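Local coordinates for cysteine desulfurase (Fervidobacterium islandicum, PDB 6A6E), which catalyses the pyridoxal-phosphate-dependent removal of sulfur from cysteine, leaving alanine and an enzyme-bound persulfide whose sulfur probably feeds iron-sulfur cluster assembly by the Suf system, at the interface of chains A and B. Coordinates in Å, arbitrary orientation; residue numbers count along the deposited sequence, not the author numbering. Chains: chain A/B, Cysteine desulfurase.

Contact 1: the interface of chains A and B. Residues chain A 134, 137-138, 379; chain B 262-263, 266, 269-270, 274.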
ATOM      1  N   HIS A 134     -10.341 -14.676   6.375  1.00 16.94           N
ATOM      2  CA  HIS A 134     -11.185 -14.019   5.364  1.00 17.29           C
ATOM      3  C   HIS A 134     -10.392 -13.606   4.116  1.00 16.33           C
ATOM      4  O   HIS A 134     -10.913 -13.666   3.022  1.00 15.56           O
ATOM      5  CB  HIS A 134     -11.920 -12.800   5.956  1.00 16.85           C
ATOM      6  CG  HIS A 134     -12.979 -13.196   6.931  1.00 18.44           C
ATOM      7  ND1 HIS A 134     -13.501 -12.331   7.878  1.00 17.89           N
ATOM      8  CD2 HIS A 134     -13.528 -14.408   7.177  1.00 17.36           C
ATOM      9  CE1 HIS A 134     -14.368 -12.991   8.629  1.00 18.68           C
ATOM     10  NE2 HIS A 134     -14.383 -14.259   8.234  1.00 17.44           N
ATOM     11  N   LEU A 137     -10.352 -16.393   1.737  1.00 20.03           N
ATOM     12  CA  LEU A 137     -11.654 -17.023   1.683  1.00 19.22           C
ATOM     13  C   LEU A 137     -12.616 -16.117   0.923  1.00 20.10           C
ATOM     14  O   LEU A 137     -13.114 -16.498  -0.139  1.00 18.57           O
ATOM     15  CB  LEU A 137     -12.155 -17.458   3.070  1.00 19.56           C
ATOM     16  CG  LEU A 137     -13.463 -18.275   3.106  1.00 19.67           C
ATOM     17  CD1 LEU A 137     -13.501 -19.199   4.297  1.00 22.50           C
ATOM     18  CD2 LEU A 137     -14.677 -17.390   3.133  1.00 21.20           C
ATOM     19  N   VAL A 138     -12.807 -14.902   1.395  1.00 18.24           N
ATOM     20  CA  VAL A 138     -13.768 -14.013   0.770  1.00 17.15           C
ATOM     21  C   VAL A 138     -13.456 -13.696  -0.676  1.00 17.07           C
ATOM     22  O   VAL A 138     -14.392 -13.666  -1.464  1.00 18.59           O
ATOM     23  CB  VAL A 138     -13.942 -12.700   1.544  1.00 19.68           C
ATOM     24  CG1 VAL A 138     -15.045 -11.849   0.921  1.00 19.85           C
ATOM     25  CG2 VAL A 138     -14.256 -13.045   2.984  1.00 21.61           C
ATOM     26  N   PRO A 379     -16.370 -18.396   9.471  1.00 23.15           N
ATOM     27  CA  PRO A 379     -16.816 -19.757   9.270  1.00 24.00           C
ATOM     28  C   PRO A 379     -16.106 -20.780  10.209  1.00 25.36           C
ATOM     29  O   PRO A 379     -16.759 -21.742  10.664  1.00 25.40           O
ATOM     30  CB  PRO A 379     -16.555 -20.003   7.765  1.00 22.94           C
ATOM     31  CG  PRO A 379     -16.443 -18.627   7.163  1.00 21.92           C
ATOM     32  CD  PRO A 379     -15.791 -17.831   8.243  1.00 21.96           C
TER
ATOM     33  N   GLY B 262     -11.616  -9.130   1.684  1.00 14.34           N
ATOM     34  CA  GLY B 262     -10.915  -9.683   2.793  1.00 14.89           C
ATOM     35  C   GLY B 262     -11.473  -9.244   4.097  1.00 15.41           C
ATOM     36  O   GLY B 262     -12.652  -9.001   4.169  1.00 16.74           O
ATOM     37  N   GLY B 263     -10.614  -9.146   5.136  1.00 15.36           N
ATOM     38  CA  GLY B 263     -11.043  -8.751   6.442  1.00 16.74           C
ATOM     39  C   GLY B 263     -11.487  -7.303   6.522  1.00 19.65           C
ATOM     40  O   GLY B 263     -11.093  -6.455   5.666  1.00 15.33           O
ATOM     41  N   ILE B 266     -15.878  -6.910   5.246  1.00 18.81           N
ATOM     42  CA  ILE B 266     -17.054  -7.766   5.369  1.00 18.80           C
ATOM     43  C   ILE B 266     -17.862  -7.402   6.585  1.00 18.37           C
ATOM     44  O   ILE B 266     -17.371  -6.740   7.480  1.00 18.06           O
ATOM     45  CB  ILE B 266     -16.723  -9.278   5.415  1.00 18.94           C
ATOM     46  CG1 ILE B 266     -15.619  -9.661   6.408  1.00 20.96           C
ATOM     47  CG2 ILE B 266     -16.265  -9.693   4.047  1.00 18.46           C
ATOM     48  CD1 ILE B 266     -16.054  -9.579   7.842  1.00 23.00           C
ATOM     49  N   VAL B 269     -19.578 -13.385   7.132  1.00 19.81           N
ATOM     50  CA  VAL B 269     -18.998 -14.334   6.181  1.00 20.70           C
ATOM     51  C   VAL B 269     -19.484 -15.768   6.464  1.00 20.79           C
ATOM     52  O   VAL B 269     -19.359 -16.225   7.550  1.00 17.47           O
ATOM     53  CB  VAL B 269     -17.429 -14.296   6.265  1.00 19.83           C
ATOM     54  CG1 VAL B 269     -16.851 -15.329   5.332  1.00 19.42           C
ATOM     55  CG2 VAL B 269     -16.935 -12.892   5.916  1.00 21.54           C
ATOM     56  N   THR B 270     -19.981 -16.484   5.461  1.00 25.90           N
ATOM     57  CA  THR B 270     -20.162 -17.936   5.578  1.00 24.44           C
ATOM     58  C   THR B 270     -19.278 -18.623   4.542  1.00 23.98           C
ATOM     59  O   THR B 270     -18.666 -17.966   3.687  1.00 24.67           O
ATOM     60  CB  THR B 270     -21.613 -18.389   5.293  1.00 25.72           C
ATOM     61  OG1 THR B 270     -21.896 -18.230   3.913  1.00 24.36           O
ATOM     62  CG2 THR B 270     -22.626 -17.675   6.150  1.00 28.36           C
ATOM     63  N   VAL B 274     -21.139 -13.762   1.425  1.00 26.05           N
ATOM     64  CA  VAL B 274     -20.631 -12.660   2.216  1.00 25.29           C
ATOM     65  C   VAL B 274     -21.505 -11.468   2.126  1.00 22.87           C
ATOM     66  O   VAL B 274     -22.111 -11.237   1.091  1.00 19.36           O
ATOM     67  CB  VAL B 274     -19.220 -12.251   1.750  1.00 30.32           C
ATOM     68  CG1 VAL B 274     -18.343 -13.447   1.920  1.00 36.45           C
ATOM     69  CG2 VAL B 274     -19.160 -11.793   0.287  1.00 30.33           C
TER
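B:Val269 meets the imidazole of A:His134 tip to tip, with its CG2 methyl over the centre of one ring face, 3.7 Å from the centroid, in a CH-pi contact. B:Val269 CB lies 3.6 Å from A:His134 NE2. With CG1 anti to the backbone N (chi1 177°), the two methyls are divided between different partners: CG2 covers the imidazole, while B:Val269 CG1 slides past A:Leu137 to within 3.7 Å of its CD2 and also reaches CG of A:Pro379 at 3.8 Å. The side chains of B:Ile266 and A:His134 cross at about a right angle, and the isoleucine CG1 and CD1 approach the ND1 and CE1 side of the ring, B:Ile266 CG1 being 3.7 Å from A:His134 ND1. Its CG2 branch turns instead to both methyls of A:Val138. A:Val138 CG1, anti to the backbone N (chi1 -175°), meets B:Val274 CG1 at 3.8 Å. Around this shell, A:Pro379 CD borders the imidazole edge in the ring plane, and the backbone of B:Gly262 and B:Gly263 passes near A:His134 CB. No polar bond crosses this patch, so the fit of apolar surfaces carries it. A:His134 follows A:His133 of the cofactor pocket, and A:Pro379 lies soon after the persulfide-carrying A:Cys376. The patch thus packs one subunit of the dimer against segments bordering the other's active site, and probably helps keep them in place.

Contact 2: the interface of chains A and B. Residues chain A 108, 138, 142-143, 146; chain B 116, 257, 259-261.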
ATOM      1  N   ASN A 108      -5.918 -11.208  -3.541  1.00 15.98           N
ATOM      2  CA  ASN A 108      -6.818 -10.626  -4.546  1.00 16.04           C
ATOM      3  C   ASN A 108      -6.151 -10.590  -5.934  1.00 15.84           C
ATOM      4  O   ASN A 108      -6.816 -10.840  -6.947  1.00 16.05           O
ATOM      5  CB  ASN A 108      -7.283  -9.222  -4.136  1.00 15.40           C
ATOM      6  CG  ASN A 108      -8.406  -9.255  -3.123  1.00 14.88           C
ATOM      7  OD1 ASN A 108      -9.595  -9.275  -3.506  1.00 16.52           O
ATOM      8  ND2 ASN A 108      -8.061  -9.297  -1.820  1.00 12.98           N
ATOM      9  N   VAL A 138     -12.807 -14.902   1.395  1.00 18.24           N
ATOM     10  CA  VAL A 138     -13.768 -14.013   0.770  1.00 17.15           C
ATOM     11  C   VAL A 138     -13.456 -13.696  -0.676  1.00 17.07           C
ATOM     12  O   VAL A 138     -14.392 -13.666  -1.464  1.00 18.59           O
ATOM     13  CB  VAL A 138     -13.942 -12.700   1.544  1.00 19.68           C
ATOM     14  CG1 VAL A 138     -15.045 -11.849   0.921  1.00 19.85           C
ATOM     15  CG2 VAL A 138     -14.256 -13.045   2.984  1.00 21.61           C
ATOM     16  N   ARG A 142     -16.591 -14.654  -3.067  1.00 21.10           N
ATOM     17  CA  ARG A 142     -17.240 -13.581  -3.806  1.00 19.62           C
ATOM     18  C   ARG A 142     -16.921 -13.575  -5.308  1.00 21.66           C
ATOM     19  O   ARG A 142     -17.823 -13.416  -6.152  1.00 21.77           O
ATOM     20  CB  ARG A 142     -16.905 -12.199  -3.249  1.00 21.97           C
ATOM     21  CG  ARG A 142     -17.681 -11.056  -3.960  1.00 22.43           C
ATOM     22  CD  ARG A 142     -19.196 -11.243  -3.807  1.00 22.91           C
ATOM     23  NE  ARG A 142     -19.947 -10.103  -4.270  1.00 24.14           N
ATOM     24  CZ  ARG A 142     -21.252  -9.915  -4.030  1.00 27.62           C
ATOM     25  NH1 ARG A 142     -21.995 -10.827  -3.407  1.00 27.29           N
ATOM     26  NH2 ARG A 142     -21.820  -8.786  -4.400  1.00 25.36           N
ATOM     27  N   LEU A 143     -15.655 -13.710  -5.676  1.00 20.12           N
ATOM     28  CA  LEU A 143     -15.364 -13.687  -7.078  1.00 20.26           C
ATOM     29  C   LEU A 143     -15.871 -14.918  -7.879  1.00 22.99           C
ATOM     30  O   LEU A 143     -16.060 -14.791  -9.119  1.00 21.93           O
ATOM     31  CB  LEU A 143     -13.924 -13.356  -7.405  1.00 20.41           C
ATOM     32  CG  LEU A 143     -13.453 -11.926  -7.068  1.00 18.77           C
ATOM     33  CD1 LEU A 143     -11.945 -11.902  -7.139  1.00 20.32           C
ATOM     34  CD2 LEU A 143     -14.048 -10.890  -7.975  1.00 19.10           C
ATOM     35  N   PHE A 146     -18.670 -13.884 -10.015  1.00 27.27           N
ATOM     36  CA  PHE A 146     -18.405 -13.093 -11.217  1.00 27.55           C
ATOM     37  C   PHE A 146     -17.721 -13.931 -12.281  1.00 29.99           C
ATOM     38  O   PHE A 146     -17.915 -13.683 -13.456  1.00 34.22           O
ATOM     39  CB  PHE A 146     -17.523 -11.823 -10.935  1.00 26.58           C
ATOM     40  CG  PHE A 146     -18.222 -10.764 -10.117  1.00 25.29           C
ATOM     41  CD1 PHE A 146     -18.283 -10.870  -8.752  1.00 26.98           C
ATOM     42  CD2 PHE A 146     -18.872  -9.713 -10.722  1.00 25.64           C
ATOM     43  CE1 PHE A 146     -18.964  -9.957  -7.975  1.00 26.77           C
ATOM     44  CE2 PHE A 146     -19.571  -8.771  -9.955  1.00 26.13           C
ATOM     45  CZ  PHE A 146     -19.619  -8.902  -8.585  1.00 26.67           C
TER
ATOM     46  N   LYS B 116     -17.756  -4.133 -12.558  1.00 22.66           N
ATOM     47  CA  LYS B 116     -18.390  -5.204 -11.809  1.00 21.32           C
ATOM     48  C   LYS B 116     -19.772  -4.799 -11.325  1.00 23.66           C
ATOM     49  O   LYS B 116     -20.558  -5.678 -11.040  1.00 23.42           O
ATOM     50  CB  LYS B 116     -17.584  -5.654 -10.546  1.00 22.38           C
ATOM     51  CG  LYS B 116     -16.348  -6.516 -10.798  1.00 24.51           C
ATOM     52  CD  LYS B 116     -15.860  -7.235  -9.512  1.00 24.59           C
ATOM     53  CE  LYS B 116     -15.144  -6.282  -8.521  1.00 24.24           C
ATOM     54  NZ  LYS B 116     -14.112  -6.905  -7.578  1.00 20.88           N
ATOM     55  N   GLU B 257     -19.766  -2.202  -6.146  1.00 20.29           N
ATOM     56  CA  GLU B 257     -19.161  -3.457  -5.643  1.00 19.47           C
ATOM     57  C   GLU B 257     -17.729  -3.194  -5.139  1.00 18.66           C
ATOM     58  O   GLU B 257     -16.946  -2.498  -5.799  1.00 18.24           O
ATOM     59  CB  GLU B 257     -19.098  -4.434  -6.789  1.00 18.55           C
ATOM     60  CG  GLU B 257     -18.417  -5.755  -6.541  1.00 18.41           C
ATOM     61  CD  GLU B 257     -19.138  -6.722  -5.631  1.00 19.22           C
ATOM     62  OE1 GLU B 257     -20.332  -6.523  -5.433  1.00 22.05           O
ATOM     63  OE2 GLU B 257     -18.519  -7.707  -5.110  1.00 18.66           O
ATOM     64  N   PHE B 259     -13.752  -3.413  -4.765  1.00 16.04           N
ATOM     65  CA  PHE B 259     -12.697  -3.902  -5.671  1.00 17.11           C
ATOM     66  C   PHE B 259     -11.980  -5.108  -5.070  1.00 16.77           C
ATOM     67  O   PHE B 259     -11.961  -6.215  -5.648  1.00 17.57           O
ATOM     68  CB  PHE B 259     -11.698  -2.732  -5.951  1.00 19.24           C
ATOM     69  CG  PHE B 259     -10.551  -3.107  -6.818  1.00 19.52           C
ATOM     70  CD1 PHE B 259     -10.685  -4.073  -7.784  1.00 24.40           C
ATOM     71  CD2 PHE B 259      -9.336  -2.508  -6.658  1.00 22.48           C
ATOM     72  CE1 PHE B 259      -9.605  -4.445  -8.589  1.00 27.40           C
ATOM     73  CE2 PHE B 259      -8.253  -2.851  -7.443  1.00 20.35           C
ATOM     74  CZ  PHE B 259      -8.376  -3.817  -8.407  1.00 24.44           C
ATOM     75  N   LEU B 260     -11.455  -4.915  -3.852  1.00 15.30           N
ATOM     76  CA  LEU B 260     -10.702  -5.959  -3.105  1.00 16.29           C
ATOM     77  C   LEU B 260     -11.550  -6.561  -1.975  1.00 16.35           C
ATOM     78  O   LEU B 260     -12.338  -5.840  -1.384  1.00 18.69           O
ATOM     79  CB  LEU B 260      -9.482  -5.329  -2.460  1.00 17.50           C
ATOM     80  CG  LEU B 260      -8.461  -4.622  -3.351  1.00 19.92           C
ATOM     81  CD1 LEU B 260      -7.180  -4.248  -2.626  1.00 20.16           C
ATOM     82  CD2 LEU B 260      -8.084  -5.515  -4.514  1.00 21.43           C
ATOM     83  N   TYR B 261     -11.357  -7.842  -1.654  1.00 15.45           N
ATOM     84  CA  TYR B 261     -12.049  -8.516  -0.586  1.00 15.11           C
ATOM     85  C   TYR B 261     -11.113  -9.056   0.470  1.00 14.65           C
ATOM     86  O   TYR B 261      -9.996  -9.416   0.186  1.00 16.99           O
ATOM     87  CB  TYR B 261     -12.877  -9.696  -1.136  1.00 15.98           C
ATOM     88  CG  TYR B 261     -13.732  -9.292  -2.322  1.00 16.50           C
ATOM     89  CD1 TYR B 261     -14.990  -8.769  -2.140  1.00 17.34           C
ATOM     90  CD2 TYR B 261     -13.268  -9.455  -3.598  1.00 16.61           C
ATOM     91  CE1 TYR B 261     -15.750  -8.371  -3.225  1.00 17.72           C
ATOM     92  CE2 TYR B 261     -14.021  -9.116  -4.697  1.00 17.01           C
ATOM     93  CZ  TYR B 261     -15.269  -8.583  -4.512  1.00 17.78           C
ATOM     94  OH  TYR B 261     -16.027  -8.250  -5.627  1.00 18.27           O
TER
HETATM   95  O   HOH W   1     -10.637  -8.646  -5.978  1.00 15.06           O
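A:Asn108 faces the backbone of B:Tyr261 with its carboxamide and pairs with it at both ends. Its ND2 gives an almost straight bond (178° at H) to B:Tyr261 O, 2.8 Å away, in the amide plane and on a carbonyl lone pair; its OD1 accepts from B:Tyr261 N at 2.9 Å, the donor tilted out of the carbonyl plane. A water links that OD1 to B:Phe259 O. The tyrosine ring lies against helix 138-147, with A:Arg142 CB above one face toward the rim and A:Arg142 CG 3.4 Å from B:Tyr261 CE1, while A:Leu143 CG packs on B:Tyr261 CE2. Beyond the ring, A:Arg142 bends at chi2 (60°) and meets B:Glu257 tip to tip in a side-on salt bridge, the two planes only 10° apart. A:Arg142 NE bonds to B:Glu257 OE2, and A:Arg142 NH2 to B:Glu257 OE1 at 2.9 Å, both on the syn side. The anti lone pair of B:Glu257 OE2 accepts B:Tyr261 OH at 2.6 Å, and B:Lys116 NZ donates to that hydroxyl, which would hold ring and carboxylate in register. B:Lys116 CD sits over the centre of one A:Phe146 ring face, the side chains crossing at about a right angle. This paired amide and buttressed salt bridge join the subunits and should fix their relative orientation.

Contact 3: the interface of chains A and B. Residues chain A 272-274; chain B 141, 145.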
ATOM      1  N   GLU A 272      -4.491   3.026 -28.070  1.00 26.39           N
ATOM      2  CA  GLU A 272      -5.317   1.832 -28.269  1.00 30.46           C
ATOM      3  C   GLU A 272      -4.836   0.467 -27.704  1.00 27.03           C
ATOM      4  O   GLU A 272      -5.658  -0.432 -27.536  1.00 26.45           O
ATOM      5  CB  GLU A 272      -5.574   1.696 -29.778  1.00 39.20           C
ATOM      6  CG  GLU A 272      -6.514   2.783 -30.276  1.00 47.50           C
ATOM      7  CD  GLU A 272      -7.047   2.567 -31.690  1.00 56.42           C
ATOM      8  OE1 GLU A 272      -7.172   1.408 -32.175  1.00 67.81           O
ATOM      9  OE2 GLU A 272      -7.405   3.586 -32.314  1.00 70.89           O
ATOM     10  N   ASP A 273      -3.527   0.328 -27.455  1.00 28.07           N
ATOM     11  CA  ASP A 273      -2.925  -0.914 -26.970  1.00 29.10           C
ATOM     12  C   ASP A 273      -1.793  -0.663 -25.993  1.00 24.79           C
ATOM     13  O   ASP A 273      -1.068   0.317 -26.103  1.00 26.16           O
ATOM     14  CB  ASP A 273      -2.317  -1.717 -28.149  1.00 32.25           C
ATOM     15  CG  ASP A 273      -3.354  -2.001 -29.264  1.00 41.82           C
ATOM     16  OD1 ASP A 273      -4.185  -2.942 -29.115  1.00 39.87           O
ATOM     17  OD2 ASP A 273      -3.349  -1.246 -30.268  1.00 42.85           O
ATOM     18  N   VAL A 274      -1.515  -1.667 -25.186  1.00 24.74           N
ATOM     19  CA  VAL A 274      -0.348  -1.648 -24.288  1.00 24.63           C
ATOM     20  C   VAL A 274       0.425  -2.945 -24.266  1.00 23.55           C
ATOM     21  O   VAL A 274      -0.115  -3.977 -24.449  1.00 21.27           O
ATOM     22  CB  VAL A 274      -0.784  -1.320 -22.831  1.00 24.78           C
ATOM     23  CG1 VAL A 274      -1.588  -0.068 -22.847  1.00 26.03           C
ATOM     24  CG2 VAL A 274      -1.648  -2.398 -22.225  1.00 27.22           C
TER
ATOM     25  N   VAL B 141      -7.732   1.338 -21.061  1.00 18.14           N
ATOM     26  CA  VAL B 141      -7.484   0.759 -22.374  1.00 19.55           C
ATOM     27  C   VAL B 141      -7.396  -0.756 -22.230  1.00 22.15           C
ATOM     28  O   VAL B 141      -8.003  -1.509 -23.045  1.00 23.03           O
ATOM     29  CB  VAL B 141      -6.205   1.356 -23.013  1.00 19.19           C
ATOM     30  CG1 VAL B 141      -5.699   0.582 -24.241  1.00 20.15           C
ATOM     31  CG2 VAL B 141      -6.397   2.793 -23.332  1.00 17.24           C
ATOM     32  N   LYS B 145     -10.628  -4.288 -23.014  1.00 27.38           N
ATOM     33  CA  LYS B 145     -10.525  -5.541 -23.777  1.00 28.83           C
ATOM     34  C   LYS B 145     -11.114  -6.738 -23.010  1.00 28.93           C
ATOM     35  O   LYS B 145     -11.430  -7.731 -23.618  1.00 29.07           O
ATOM     36  CB  LYS B 145      -9.099  -5.844 -24.230  1.00 30.13           C
ATOM     37  CG  LYS B 145      -8.256  -4.653 -24.656  1.00 33.75           C
ATOM     38  CD  LYS B 145      -8.731  -4.001 -25.926  1.00 36.93           C
ATOM     39  CE  LYS B 145      -7.870  -2.816 -26.360  1.00 34.75           C
ATOM     40  NZ  LYS B 145      -6.445  -3.106 -26.632  1.00 37.46           N
TER
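B:Lys145 NZ donates a hydrogen bond to the main-chain carbonyl A:Glu272 O at 2.9 Å, tying helix 138-147 of one subunit to the loop before strand 274-276 of the other in this class-V aminotransferase-family dimer. The lysine NZ lies in the carbonyl plane, with a C=O...NZ angle of 153°. The same nitrogen makes a longer, weak bond to the carboxylate oxygen A:Asp273 OD1, 3.4 Å away, which also counts as a salt bridge. The side chains of lysine and aspartate cross at about a right angle, and NZ is held mainly by A:Glu272 O, with A:Asp273 OD1 a weak second partner; the carboxylate probably adds electrostatic attraction rather than a firm bond. The lysine chain is bent at chi2 and again at chi4 (60°), the second bend turning NZ toward the loop, while B:Lys145 CE stays 3.5 Å from A:Glu272 O. One helical turn earlier, B:Val141 points its CG1 methyl, anti to the backbone N (chi1 167°), at the same peptide group, 3.4 Å from A:Glu272 O and 3.6 Å from A:Glu272 C. A:Val274 CG1 approaches B:Val141 CG1 loosely, at 4.4 Å. A:Glu272 is poorly ordered, so the details at its carbonyl are less certain than those of the helix.

Contact 1 and contact 2 are neighbours, with C-alpha centres about 11 Å apart, and share A:Val138 at the start of helix 138-147. Contact 3 lies about 23 Å from contact 2 and about 34 Å from contact 1, on the other side of the two-fold axis. It uses helix 138-147 again, this time from chain B, and touches strand 274-276, which contact 1 also uses with the chains exchanged. Because every contact has a twin, this helix serves all three in each subunit, combining apolar packing, a charged pairing and a peripheral lysine bond in one dimer interface.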